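Local coordinates for Lic12234 (Leptospira interrogans, PDB 4TZH), which is of unknown function but folds as a leucine-rich repeat solenoid and may act in virulence, possibly by binding partner proteins, at residues G153-K156 with K157-I160; T31-P34 with K35-Q39; S100-P103 with E104-E108; K8-S11 with D12-T16. One frame throughout, in Å; residues are numbered along the deposited sequence. Where two conformers were deposited one is given.

Overall arrangement
From the N terminus, interaction 4 comes first: the capped helical turn of 8-16, ahead of the first strand, 22-24. Interaction 2 (31-39) follows, where the chain leaves an extended run and enters a 3-10 segment on its way to strand 45-47. The two touch, Leu10 and Leu14 packing on Pro34, Glu36 and Gln39. Interaction 3 (100-108) is the same type of turn between strands 91-93 and 114-116, its centre about 22 Å from that of interaction 2. Interaction 1 (153-160) closes the beta turn leading into strand 160-162. All four lie in series along the solenoid, none nesting or crossing, with interactions 4 and 1 farthest apart at about 39 Å between centres.

Interaction 1: residues G153-K156 with K157-I160; sequences GQLK and KLRI
The guanidinium of Arg159 is the flat group of this turn, and backbone carbonyl oxygens gather round it. Lys157 O sits over one face, 3.5 Å above the plane and displaced toward the rim. Lys156 O comes in obliquely, 3.1 Å from Arg159 NH1, and accepts a hydrogen bond that is bent (137° at the hydrogen). The same NH1 also donates to Leu158 O, at 3.0 Å, so one nitrogen ties together the carbonyls of two turn residues. The arginine chain folds back at its second torsion (chi2 -57°), which carries the cationic end over the turn it has just left; the positive charge probably offsets the negative ends of these carbonyl dipoles. The backbone makes a type I beta turn from Leu155 to Leu158, closed by Leu158 N to Leu155 O at 3.2 Å. Leu155 is itself the centre of an inverse gamma turn. On the buried side the CB atoms of Leu155 and Leu158 meet at 4.0 Å, and both leucines are interior residues. Lys156 bends back along the chain to make a weak bond from NZ to Gly153 O (3.4 Å). Here the turn joins the 3-10 segment ending at Gln154, on the convex side of the leucine-rich repeat solenoid, to strand 160-162. Gln183 NE2 bonds to both Leu155 O and Leu158 O, while Leu155 packs on Leu135 and Leu158 on Leu138, tying the turn to the coil of strand 137-139 before it and to the chain that leads into strand 186-188 after it.

Interaction 2: residues T31-P34 with K35-Q39; sequences TILP and KEIEQ
Leu33 and Ile37 set their side chains against each other at about a right angle, methyl branch to methyl branch. Leu33 CD2 lies 4.1 Å from Ile37 CG2 and nearly as close to Ile37 CG1, so the leucine branch rests against the fork of the isoleucine. In Leu33, CG stands opposite the backbone N (chi1 178°), which brings its end nearer the 3-10 segment; the CB of Ile37 points toward the preceding residues. Ile37 CG2 also touches Pro34 O, at 3.4 Å. That oxygen accepts the hydrogen bond from Ile37 N at 3.2 Å, nearly straight at the hydrogen (168°), and so opens the 3-10 run. Further bonds of the same i to i+3 spacing, Glu38 N to Lys35 O and Gln39 N to Glu36 O, continue it. On the outer side Glu36 bends at its second torsion and brings one carboxylate oxygen to the CB edge of the proline, OE1 3.5 Å from Pro34 CB, while Lys35 is extended beyond CG. The Leu-Pro-x-x-Ile pattern is the convex-side element of a leucine-rich repeat, with Leu33 and Ile37 buried. The segment lies between strands 22-24 and 45-47: Leu33 packs on Pro57 of the next loop, Lys35 and Glu38 touch Glu59, and the N-terminal helix 10-13 region lies against Pro34, Glu36 and Gln39.

Interaction 3: residues S100-P103 with E104-E108; sequences SNLP and EEIGE
Ile106 N donates to Pro103 O across 3.1 Å (162° at the hydrogen), and this bond starts a 3-10 run that Gly107 N to Glu104 O and Glu108 N to Glu105 O carry on. Ile106 points its CB back at the preceding residues; with CG1 opposite the backbone N (chi1 -161°), CG2 is the branch left facing them. It lies 3.2 Å from Pro103 O and 4.2 Å from Leu102 CD1, which comes to it at a slant. Leu102, Pro103 and Ile106 form the Leu-Pro-x-x-Ile element of a leucine-rich repeat: the leucine and isoleucine are turned into the core of the solenoid, and the proline stands where the extended chain passes into the 3-10 segment on its convex side. Leu102 reaches on to Pro126 of the following loop. Glu105 bends at its second torsion (chi2 78°) and brings its carboxylate beside the CB of the proline, OE1 at 3.5 Å from Pro103 CB. The other oxygen, OE2, makes a salt bridge with Lys81 NZ, so the bent chain is gripped at its buried polar end by a residue from the loop after strand 68-70. Glu104 touches Glu128, and its OE2 makes a long, weak ion pair with the same lysine. Farther along the 3-10 segment, Glu108 O accepts a hydrogen bond from Lys87 NZ.

Interaction 4: residues K8-S11 with D12-T16; sequences KNLS and DALKT
Asn9 and Asp12 meet at the tight end of this contact, where Asn9 OD1 accepts a bond from Asp12 N at 2.8 Å, nearly straight (167°) and in the carbonyl plane. Ser11 OG donates to the same oxygen at 2.6 Å, on a lone pair, so two bonds hold the amide oxygen and fix the rotation of its group. Asn9 CG stands opposite the backbone N (chi1 180°), placing OD1 over the first turn. The Asp12 carboxylate lies across the amide, its plane 44° from it, without bonding to it. Asn9 is thus the N-cap of helix 10-13, and its O also takes Ala13 N at 3.0 Å. The helix comes before the first strand at the N-terminal end of the leucine-rich repeat solenoid. The apolar side meets the first repeat: Leu10 on Pro34, Leu14 on Glu36 and Gln39, Ala13 on Val20. Leu10 CD1 touches Leu14 CG at 4.1 Å, and Leu14 N bonds to Leu10 O. Lys15 is the loose member, meeting the preceding segment lightly through CG, 3.7 Å from Ser11 O. The gripped residues Ser11 and Asp12 are nonetheless exposed to solvent.

Interaction 1: residues G153-K156 with K157-I160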
loop_
_atom_site.group_PDB
_atom_site.type_symbol
_atom_site.label_atom_id
_atom_site.label_comp_id
_atom_site.label_asym_id
_atom_site.label_seq_id
_atom_site.Cartn_x
_atom_site.Cartn_y
_atom_site.Cartn_z
ATOM N N GLY A 153 16.697 -7.426 -0.048
ATOM C CA GLY A 153 17.408 -8.153 -1.087
ATOM C C GLY A 153 16.718 -9.428 -1.531
ATOM O O GLY A 153 17.087 -10.003 -2.557
ATOM N N GLN A 154 15.687 -9.881 -0.770
ATOM C CA GLN A 154 14.912 -11.066 -1.125
ATOM C C GLN A 154 13.905 -10.770 -2.224
ATOM O O GLN A 154 13.310 -11.709 -2.760
ATOM C CB GLN A 154 14.176 -11.641 0.105
ATOM C CG GLN A 154 15.115 -12.117 1.222
ATOM C CD GLN A 154 14.416 -12.330 2.555
ATOM O OE1 GLN A 154 13.184 -12.204 2.702
ATOM N NE2 GLN A 154 15.202 -12.656 3.571
ATOM N N LEU A 155 13.676 -9.471 -2.543
ATOM C CA LEU A 155 12.670 -9.083 -3.543
ATOM C C LEU A 155 13.268 -9.203 -4.941
ATOM O O LEU A 155 13.695 -8.225 -5.543
ATOM C CB LEU A 155 12.156 -7.656 -3.264
ATOM C CG LEU A 155 11.591 -7.415 -1.863
ATOM C CD1 LEU A 155 11.163 -5.973 -1.725
ATOM C CD2 LEU A 155 10.424 -8.332 -1.561
ATOM N N LYS A 156 13.277 -10.432 -5.458
ATOM C CA LYS A 156 13.942 -10.739 -6.729
ATOM C C LYS A 156 13.280 -10.172 -7.976
ATOM O O LYS A 156 13.944 -10.067 -9.014
ATOM C CB LYS A 156 14.155 -12.259 -6.884
ATOM C CG LYS A 156 14.895 -12.901 -5.709
ATOM C CD LYS A 156 16.338 -12.413 -5.585
ATOM C CE LYS A 156 17.049 -13.040 -4.412
ATOM N NZ LYS A 156 18.446 -12.544 -4.291
ATOM N N LYS A 157 12.002 -9.761 -7.894
ATOM C CA LYS A 157 11.313 -9.198 -9.045
ATOM C C LYS A 157 11.336 -7.663 -8.982
ATOM O O LYS A 157 10.848 -7.003 -9.903
ATOM C CB LYS A 157 9.867 -9.684 -9.065
ATOM C CG LYS A 157 9.733 -11.130 -9.555
ATOM C CD LYS A 157 8.274 -11.572 -9.595
ATOM C CE LYS A 157 7.388 -10.768 -10.515
ATOM N NZ LYS A 157 6.134 -11.515 -10.798
ATOM N N LEU A 158 11.970 -7.113 -7.935
ATOM C CA LEU A 158 11.995 -5.654 -7.787
ATOM C C LEU A 158 12.813 -5.032 -8.929
ATOM O O LEU A 158 13.986 -5.410 -9.148
ATOM C CB LEU A 158 12.546 -5.300 -6.418
ATOM C CG LEU A 158 12.307 -3.856 -5.978
ATOM C CD1 LEU A 158 10.814 -3.578 -5.828
ATOM C CD2 LEU A 158 13.056 -3.543 -4.717
ATOM N N ARG A 159 12.197 -4.082 -9.648
ATOM C CA ARG A 159 12.835 -3.427 -10.789
ATOM C C ARG A 159 13.156 -1.976 -10.518
ATOM O O ARG A 159 14.058 -1.413 -11.139
ATOM C CB ARG A 159 11.989 -3.611 -12.059
ATOM C CG ARG A 159 11.863 -5.093 -12.506
ATOM C CD ARG A 159 13.222 -5.769 -12.745
ATOM N NE ARG A 159 13.144 -7.228 -12.916
ATOM C CZ ARG A 159 13.675 -8.129 -12.091
ATOM N NH1 ARG A 159 14.321 -7.744 -10.998
ATOM N NH2 ARG A 159 13.551 -9.424 -12.345
ATOM N N ILE A 160 12.407 -1.346 -9.602
ATOM C CA ILE A 160 12.640 0.040 -9.207
ATOM C C ILE A 160 12.567 0.150 -7.714
ATOM O O ILE A 160 11.546 -0.234 -7.112
ATOM C CB ILE A 160 11.635 1.040 -9.831
ATOM C CG1 ILE A 160 11.670 0.990 -11.378
ATOM C CG2 ILE A 160 11.935 2.460 -9.333
ATOM C CD1 ILE A 160 10.728 2.024 -12.022
#

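Interaction 2: residues T31-P34 with K35-Q39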
loop_
_atom_site.group_PDB
_atom_site.type_symbol
_atom_site.label_atom_id
_atom_site.label_comp_id
_atom_site.label_asym_id
_atom_site.label_seq_id
_atom_site.Cartn_x
_atom_site.Cartn_y
_atom_site.Cartn_z
ATOM N N THR A 31 -13.755 10.533 8.038
ATOM C CA THR A 31 -12.845 10.379 9.165
ATOM C C THR A 31 -12.714 8.901 9.474
ATOM O O THR A 31 -11.764 8.487 10.125
ATOM C CB THR A 31 -13.320 11.161 10.394
ATOM O OG1 THR A 31 -14.667 10.769 10.673
ATOM C CG2 THR A 31 -13.262 12.655 10.151
ATOM N N ILE A 32 -13.685 8.103 9.026
ATOM C CA ILE A 32 -13.682 6.654 9.204
ATOM C C ILE A 32 -14.348 6.033 7.982
ATOM O O ILE A 32 -15.242 6.641 7.386
ATOM C CB ILE A 32 -14.360 6.198 10.540
ATOM C CG1 ILE A 32 -15.835 6.603 10.617
ATOM C CG2 ILE A 32 -13.599 6.640 11.781
ATOM C CD1 ILE A 32 -16.698 5.751 11.679
ATOM N N LEU A 33 -13.907 4.848 7.603
ATOM C CA LEU A 33 -14.555 4.121 6.525
ATOM C C LEU A 33 -15.626 3.264 7.189
ATOM O O LEU A 33 -15.278 2.444 8.038
ATOM C CB LEU A 33 -13.536 3.240 5.786
ATOM C CG LEU A 33 -14.093 2.375 4.651
ATOM C CD1 LEU A 33 -14.691 3.252 3.484
ATOM C CD2 LEU A 33 -13.067 1.366 4.154
ATOM N N PRO A 34 -16.924 3.414 6.835
ATOM C CA PRO A 34 -17.977 2.625 7.497
ATOM C C PRO A 34 -17.769 1.128 7.401
ATOM O O PRO A 34 -17.319 0.640 6.354
ATOM C CB PRO A 34 -19.250 3.047 6.745
ATOM C CG PRO A 34 -18.948 4.435 6.319
ATOM C CD PRO A 34 -17.508 4.361 5.863
ATOM N N LYS A 35 -18.155 0.390 8.462
ATOM C CA LYS A 35 -18.024 -1.065 8.522
ATOM C C LYS A 35 -18.818 -1.764 7.440
ATOM O O LYS A 35 -18.449 -2.869 7.051
ATOM C CB LYS A 35 -18.451 -1.591 9.927
ATOM C CG LYS A 35 -17.550 -1.077 11.057
ATOM C CD LYS A 35 -17.993 -1.592 12.421
ATOM C CE LYS A 35 -17.080 -1.145 13.540
ATOM N NZ LYS A 35 -17.571 -1.629 14.860
ATOM N N GLU A 36 -19.873 -1.112 6.926
ATOM C CA GLU A 36 -20.766 -1.675 5.917
ATOM C C GLU A 36 -20.031 -1.930 4.604
ATOM O O GLU A 36 -20.569 -2.652 3.765
ATOM C CB GLU A 36 -22.010 -0.799 5.711
ATOM C CG GLU A 36 -22.971 -0.822 6.891
ATOM C CD GLU A 36 -22.547 -0.038 8.121
ATOM O OE1 GLU A 36 -21.728 0.903 7.988
ATOM O OE2 GLU A 36 -23.035 -0.370 9.225
ATOM N N ILE A 37 -18.776 -1.411 4.449
ATOM C CA ILE A 37 -17.960 -1.730 3.277
ATOM C C ILE A 37 -17.851 -3.266 3.127
ATOM O O ILE A 37 -17.738 -3.748 2.000
ATOM C CB ILE A 37 -16.535 -1.084 3.433
ATOM C CG1 ILE A 37 -15.719 -1.155 2.120
ATOM C CG2 ILE A 37 -15.697 -1.717 4.595
ATOM C CD1 ILE A 37 -16.162 -0.130 1.103
ATOM N N GLU A 38 -17.904 -4.043 4.245
ATOM C CA GLU A 38 -17.784 -5.501 4.112
ATOM C C GLU A 38 -18.879 -6.133 3.252
ATOM O O GLU A 38 -18.716 -7.283 2.837
ATOM C CB GLU A 38 -17.767 -6.175 5.483
ATOM C CG GLU A 38 -19.059 -6.021 6.242
ATOM C CD GLU A 38 -19.045 -6.737 7.577
ATOM O OE1 GLU A 38 -18.272 -7.710 7.730
ATOM O OE2 GLU A 38 -19.791 -6.302 8.480
ATOM N N GLN A 39 -19.990 -5.412 3.019
ATOM C CA GLN A 39 -21.052 -5.984 2.181
ATOM C C GLN A 39 -20.673 -6.055 0.688
ATOM O O GLN A 39 -21.315 -6.796 -0.070
ATOM C CB GLN A 39 -22.344 -5.190 2.331
ATOM C CG GLN A 39 -22.965 -5.340 3.711
ATOM C CD GLN A 39 -24.219 -4.507 3.811
ATOM O OE1 GLN A 39 -25.084 -4.534 2.938
ATOM N NE2 GLN A 39 -24.340 -3.756 4.878
#

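Interaction 3: residues S100-P103 with E104-E108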
loop_
_atom_site.group_PDB
_atom_site.type_symbol
_atom_site.label_atom_id
_atom_site.label_comp_id
_atom_site.label_asym_id
_atom_site.label_seq_id
_atom_site.Cartn_x
_atom_site.Cartn_y
_atom_site.Cartn_z
ATOM N N SER A 100 4.810 6.030 10.422
ATOM C CA SER A 100 6.170 6.069 10.942
ATOM C C SER A 100 6.735 4.651 10.964
ATOM O O SER A 100 7.959 4.475 11.006
ATOM C CB SER A 100 6.249 6.740 12.311
ATOM O OG SER A 100 5.392 6.128 13.259
ATOM N N ASN A 101 5.845 3.640 10.882
ATOM C CA ASN A 101 6.210 2.222 10.828
ATOM C C ASN A 101 5.216 1.461 9.955
ATOM O O ASN A 101 4.051 1.860 9.902
ATOM C CB ASN A 101 6.193 1.606 12.226
ATOM C CG ASN A 101 7.303 2.083 13.127
ATOM O OD1 ASN A 101 8.417 1.554 13.118
ATOM N ND2 ASN A 101 7.020 3.093 13.923
ATOM N N LEU A 102 5.654 0.372 9.320
ATOM C CA LEU A 102 4.750 -0.502 8.562
ATOM C C LEU A 102 4.603 -1.762 9.393
ATOM O O LEU A 102 5.611 -2.263 9.912
ATOM C CB LEU A 102 5.336 -0.936 7.211
ATOM C CG LEU A 102 5.377 0.007 6.067
ATOM C CD1 LEU A 102 5.963 -0.717 4.861
ATOM C CD2 LEU A 102 3.958 0.508 5.699
ATOM N N PRO A 103 3.387 -2.329 9.512
ATOM C CA PRO A 103 3.237 -3.567 10.295
ATOM C C PRO A 103 3.754 -4.781 9.540
ATOM O O PRO A 103 3.862 -4.734 8.308
ATOM C CB PRO A 103 1.726 -3.657 10.517
ATOM C CG PRO A 103 1.141 -2.974 9.326
ATOM C CD PRO A 103 2.099 -1.867 8.958
ATOM N N GLU A 104 4.059 -5.864 10.263
ATOM C CA GLU A 104 4.531 -7.121 9.683
ATOM C C GLU A 104 3.563 -7.644 8.610
ATOM O O GLU A 104 4.011 -8.268 7.653
ATOM C CB GLU A 104 4.765 -8.187 10.779
ATOM C CG GLU A 104 3.598 -8.422 11.739
ATOM C CD GLU A 104 3.952 -8.587 13.208
ATOM O OE1 GLU A 104 5.034 -9.144 13.506
ATOM O OE2 GLU A 104 3.148 -8.151 14.062
ATOM N N GLU A 105 2.242 -7.346 8.753
ATOM C CA GLU A 105 1.191 -7.826 7.853
ATOM C C GLU A 105 1.316 -7.300 6.442
ATOM O O GLU A 105 0.754 -7.894 5.517
ATOM C CB GLU A 105 -0.217 -7.542 8.417
ATOM C CG GLU A 105 -0.557 -8.437 9.599
ATOM C CD GLU A 105 0.070 -8.048 10.920
ATOM O OE1 GLU A 105 0.458 -6.866 11.070
ATOM O OE2 GLU A 105 0.153 -8.924 11.812
ATOM N N ILE A 106 2.076 -6.207 6.264
ATOM C CA ILE A 106 2.314 -5.710 4.908
ATOM C C ILE A 106 2.950 -6.828 4.061
ATOM O O ILE A 106 2.649 -6.938 2.868
ATOM C CB ILE A 106 3.188 -4.412 4.905
ATOM C CG1 ILE A 106 3.021 -3.665 3.565
ATOM C CG2 ILE A 106 4.688 -4.654 5.232
ATOM C CD1 ILE A 106 1.798 -2.752 3.562
ATOM N N GLY A 107 3.799 -7.638 4.676
ATOM C CA GLY A 107 4.486 -8.715 3.989
ATOM C C GLY A 107 3.604 -9.863 3.580
ATOM O O GLY A 107 4.087 -10.775 2.915
ATOM N N GLU A 108 2.301 -9.854 3.975
ATOM C CA GLU A 108 1.377 -10.934 3.649
ATOM C C GLU A 108 0.598 -10.673 2.377
ATOM O O GLU A 108 -0.252 -11.466 1.991
ATOM C CB GLU A 108 0.399 -11.206 4.818
ATOM C CG GLU A 108 1.059 -11.842 6.033
ATOM C CD GLU A 108 1.603 -13.239 5.814
ATOM O OE1 GLU A 108 1.150 -13.911 4.858
ATOM O OE2 GLU A 108 2.480 -13.664 6.598
#

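Interaction 4: residues K8-S11 with D12-T16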
loop_
_atom_site.group_PDB
_atom_site.type_symbol
_atom_site.label_atom_id
_atom_site.label_comp_id
_atom_site.label_asym_id
_atom_site.label_seq_id
_atom_site.Cartn_x
_atom_site.Cartn_y
_atom_site.Cartn_z
ATOM N N LYS A 8 -19.756 5.854 -6.849
ATOM C CA LYS A 8 -19.170 6.966 -6.102
ATOM C C LYS A 8 -19.911 7.242 -4.811
ATOM O O LYS A 8 -19.579 8.207 -4.111
ATOM C CB LYS A 8 -19.156 8.225 -6.990
ATOM C CG LYS A 8 -18.207 8.111 -8.184
ATOM C CD LYS A 8 -18.280 9.363 -9.039
ATOM C CE LYS A 8 -16.939 9.826 -9.533
ATOM N NZ LYS A 8 -16.940 11.290 -9.807
ATOM N N ASN A 9 -20.932 6.407 -4.505
ATOM C CA ASN A 9 -21.731 6.616 -3.311
ATOM C C ASN A 9 -21.934 5.305 -2.582
ATOM O O ASN A 9 -22.464 4.363 -3.174
ATOM C CB ASN A 9 -23.033 7.265 -3.682
ATOM C CG ASN A 9 -23.916 7.511 -2.486
ATOM O OD1 ASN A 9 -24.646 6.639 -2.029
ATOM N ND2 ASN A 9 -23.880 8.713 -1.973
ATOM N N LEU A 10 -21.526 5.244 -1.309
ATOM C CA LEU A 10 -21.630 3.992 -0.575
ATOM C C LEU A 10 -23.074 3.580 -0.349
ATOM O O LEU A 10 -23.378 2.397 -0.512
ATOM C CB LEU A 10 -20.850 4.058 0.752
ATOM C CG LEU A 10 -20.840 2.770 1.622
ATOM C CD1 LEU A 10 -20.240 1.548 0.905
ATOM C CD2 LEU A 10 -20.081 2.984 2.959
ATOM N N SER A 11 -23.970 4.534 0.021
ATOM C CA SER A 11 -25.347 4.120 0.265
ATOM C C SER A 11 -26.002 3.499 -0.963
ATOM O O SER A 11 -26.671 2.460 -0.832
ATOM C CB SER A 11 -26.169 5.270 0.842
ATOM O OG SER A 11 -26.092 6.470 0.090
ATOM N N ASP A 12 -25.793 4.099 -2.147
ATOM C CA ASP A 12 -26.314 3.538 -3.394
ATOM C C ASP A 12 -25.664 2.177 -3.663
ATOM O O ASP A 12 -26.381 1.248 -4.010
ATOM C CB ASP A 12 -26.049 4.460 -4.596
ATOM C CG ASP A 12 -26.893 5.711 -4.672
ATOM O OD1 ASP A 12 -27.968 5.746 -4.027
ATOM O OD2 ASP A 12 -26.511 6.635 -5.426
ATOM N N ALA A 13 -24.334 2.032 -3.425
ATOM C CA ALA A 13 -23.636 0.748 -3.645
ATOM C C ALA A 13 -24.240 -0.336 -2.791
ATOM O O ALA A 13 -24.354 -1.459 -3.265
ATOM C CB ALA A 13 -22.141 0.875 -3.327
ATOM N N LEU A 14 -24.627 -0.011 -1.538
ATOM C CA LEU A 14 -25.229 -0.988 -0.642
ATOM C C LEU A 14 -26.609 -1.486 -1.088
ATOM O O LEU A 14 -27.060 -2.496 -0.560
ATOM C CB LEU A 14 -25.297 -0.431 0.786
ATOM C CG LEU A 14 -23.945 -0.191 1.430
ATOM C CD1 LEU A 14 -24.098 0.499 2.763
ATOM C CD2 LEU A 14 -23.169 -1.497 1.564
ATOM N N LYS A 15 -27.244 -0.811 -2.049
ATOM C CA LYS A 15 -28.547 -1.259 -2.565
ATOM C C LYS A 15 -28.390 -2.522 -3.434
ATOM O O LYS A 15 -29.313 -3.327 -3.507
ATOM C CB LYS A 15 -29.252 -0.142 -3.354
ATOM C CG LYS A 15 -29.641 1.062 -2.507
ATOM C CD LYS A 15 -30.761 1.896 -3.122
ATOM C CE LYS A 15 -31.647 2.365 -2.007
ATOM N NZ LYS A 15 -32.845 3.079 -2.522
ATOM N N THR A 16 -27.219 -2.717 -4.073
ATOM C CA THR A 16 -26.967 -3.897 -4.915
ATOM C C THR A 16 -25.518 -4.254 -4.616
ATOM O O THR A 16 -24.620 -3.995 -5.423
ATOM C CB THR A 16 -27.109 -3.498 -6.395
ATOM O OG1 THR A 16 -26.525 -2.205 -6.536
ATOM C CG2 THR A 16 -28.537 -3.469 -6.865
#